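Local coordinates for Sm domain-containing protein (Pyrococcus furiosus, PDB 1YCY) that is of unknown function but has an Sm-like fold and may bind RNA, as proteins of that family generally do, at residues Thr32-Asp37 with Gly54-Ile59. Residues are numbered along the deposited sequence; the frame is centred on the assembly and turned at random.
Sequences TLEDFD and GKQMLI
Glu34 and Gln56 reach each other over an intervening strand, and theirs is the only pair to touch between 32-37 and 54-59. Strand 40-48 lies between the two segments in the bent antiparallel sheet, so even at the nearest backbone approach the CA atoms of Glu34 and Gln56 stay 8.8 Å apart. Long, flexible polar chains suit such a place. Glu34 puts CG anti to its own N (chi1 170°) and remains extended beyond it, carrying the carboxylate toward Gln56; the chain also touches Lys44 and Leu42, the latter shared with Gln56. The two side chains pass each other at a slant, with the carboxylate and amide planes 72° apart. Glu34 OE1 is 3.0 Å from Gln56 NE2, but the angle is poor for a hydrogen bond; OE2 of Glu34 lies 3.3 Å from the same NE2.

The backbone presents Glu34 in an irregular way. An inverse gamma turn centred on Leu33 brings Glu34 N to 2.7 Å from Thr32 O in a weak bond, and a classic beta bulge sets Glu34 and Asp35 opposite the single residue Leu42 on strand 40-48. On strand 51-60, Gln56 OE1 accepts a weak hydrogen bond from Trp14 NE1 of the second subunit. Beyond it, Leu58 and Ile59 pair antiparallel with a strand of that subunit, carrying the sheet across the interface as in assembled Sm rings.

Were Glu34 replaced by an alanine, the NH2 group of Gln56 would probably lose its anionic neighbour and be freer to turn. A glutamine suits its position because its amide has two unlike ends: the NH2 group, whose hydrogens carry partial positive charge, lies near the carboxylate while OE1 accepts from the indole N-H. The chemistry is thus consistent with a loosely directed electrostatic attraction at a partly exposed spot beside the subunit interface.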
# COMPACT_ATOMS: atom_id res chain seq x y z
N THR A 32 1.15 -27.37 -18.34
CA THR A 32 2.23 -28.24 -18.79
C THR A 32 3.40 -27.45 -19.37
O THR A 32 3.20 -26.65 -20.27
CB THR A 32 1.73 -29.25 -19.87
OG1 THR A 32 0.63 -30.01 -19.35
CG2 THR A 32 2.86 -30.18 -20.34
N LEU A 33 4.61 -27.69 -18.89
CA LEU A 33 5.76 -27.01 -19.50
C LEU A 33 5.98 -27.53 -20.93
O LEU A 33 6.77 -28.45 -21.17
CB LEU A 33 7.04 -27.18 -18.66
CG LEU A 33 8.32 -26.60 -19.32
CD1 LEU A 33 8.10 -25.15 -19.65
CD2 LEU A 33 9.57 -26.78 -18.48
N GLU A 34 5.29 -26.90 -21.88
CA GLU A 34 5.48 -27.25 -23.30
C GLU A 34 6.89 -26.97 -23.81
O GLU A 34 7.50 -27.85 -24.40
CB GLU A 34 4.46 -26.53 -24.18
CG GLU A 34 4.75 -26.67 -25.67
CD GLU A 34 3.58 -26.27 -26.54
OE1 GLU A 34 2.41 -26.37 -26.07
OE2 GLU A 34 3.83 -25.88 -27.70
N ASP A 35 7.39 -25.75 -23.62
CA ASP A 35 8.77 -25.45 -24.01
C ASP A 35 9.33 -24.21 -23.33
O ASP A 35 8.60 -23.53 -22.60
CB ASP A 35 8.88 -25.30 -25.53
CG ASP A 35 10.18 -25.85 -26.07
OD1 ASP A 35 10.84 -26.61 -25.33
OD2 ASP A 35 10.56 -25.52 -27.22
N PHE A 36 10.60 -23.92 -23.57
CA PHE A 36 11.27 -22.82 -22.90
C PHE A 36 12.61 -22.43 -23.54
O PHE A 36 13.18 -23.17 -24.34
CB PHE A 36 11.56 -23.24 -21.47
CG PHE A 36 12.61 -24.32 -21.37
CD1 PHE A 36 13.96 -23.98 -21.32
CD2 PHE A 36 12.26 -25.65 -21.35
CE1 PHE A 36 14.93 -24.95 -21.24
CE2 PHE A 36 13.22 -26.64 -21.28
CZ PHE A 36 14.57 -26.29 -21.22
N ASP A 37 13.14 -21.27 -23.12
CA ASP A 37 14.53 -20.89 -23.43
C ASP A 37 15.08 -19.86 -22.42
O ASP A 37 14.57 -19.73 -21.29
CB ASP A 37 14.63 -20.35 -24.85
CG ASP A 37 13.89 -19.04 -25.04
OD1 ASP A 37 12.78 -18.92 -24.47
OD2 ASP A 37 14.41 -18.14 -25.75
N GLY A 54 -6.42 -21.07 -20.78
CA GLY A 54 -5.95 -20.86 -22.15
C GLY A 54 -5.22 -21.99 -22.82
O GLY A 54 -4.46 -22.73 -22.20
N LYS A 55 -5.44 -22.11 -24.13
CA LYS A 55 -4.70 -23.07 -24.93
C LYS A 55 -3.20 -22.97 -24.62
O LYS A 55 -2.53 -23.99 -24.51
CB LYS A 55 -4.97 -22.88 -26.44
CG LYS A 55 -6.45 -22.85 -26.85
N GLN A 56 -2.67 -21.76 -24.46
CA GLN A 56 -1.23 -21.58 -24.22
C GLN A 56 -0.91 -20.31 -23.42
O GLN A 56 -1.79 -19.52 -23.12
CB GLN A 56 -0.46 -21.58 -25.55
CG GLN A 56 -0.53 -22.88 -26.32
CD GLN A 56 0.62 -23.03 -27.31
OE1 GLN A 56 1.18 -22.05 -27.81
NE2 GLN A 56 0.99 -24.27 -27.59
N MSE A 57 0.37 -20.15 -23.07
CA MSE A 57 0.82 -18.99 -22.31
C MSE A 57 2.32 -18.77 -22.41
O MSE A 57 3.11 -19.68 -22.28
CB MSE A 57 0.46 -19.16 -20.87
CG MSE A 57 1.21 -18.24 -19.92
SE MSE A 57 0.05 -17.90 -18.35
CE MSE A 57 1.40 -17.50 -16.83
N LEU A 58 2.68 -17.53 -22.65
CA LEU A 58 4.08 -17.15 -22.69
C LEU A 58 4.40 -16.37 -21.44
O LEU A 58 3.58 -15.58 -20.96
CB LEU A 58 4.36 -16.27 -23.90
CG LEU A 58 4.98 -16.93 -25.12
CD1 LEU A 58 4.95 -15.94 -26.27
CD2 LEU A 58 6.39 -17.41 -24.84
N ILE A 59 5.60 -16.59 -20.92
CA ILE A 59 6.03 -15.94 -19.69
C ILE A 59 7.51 -15.72 -19.69
O ILE A 59 8.27 -16.62 -20.04
CB ILE A 59 5.74 -16.78 -18.47
CG1 ILE A 59 4.46 -17.61 -18.68
CG2 ILE A 59 5.63 -15.90 -17.27
CD1 ILE A 59 4.25 -18.61 -17.63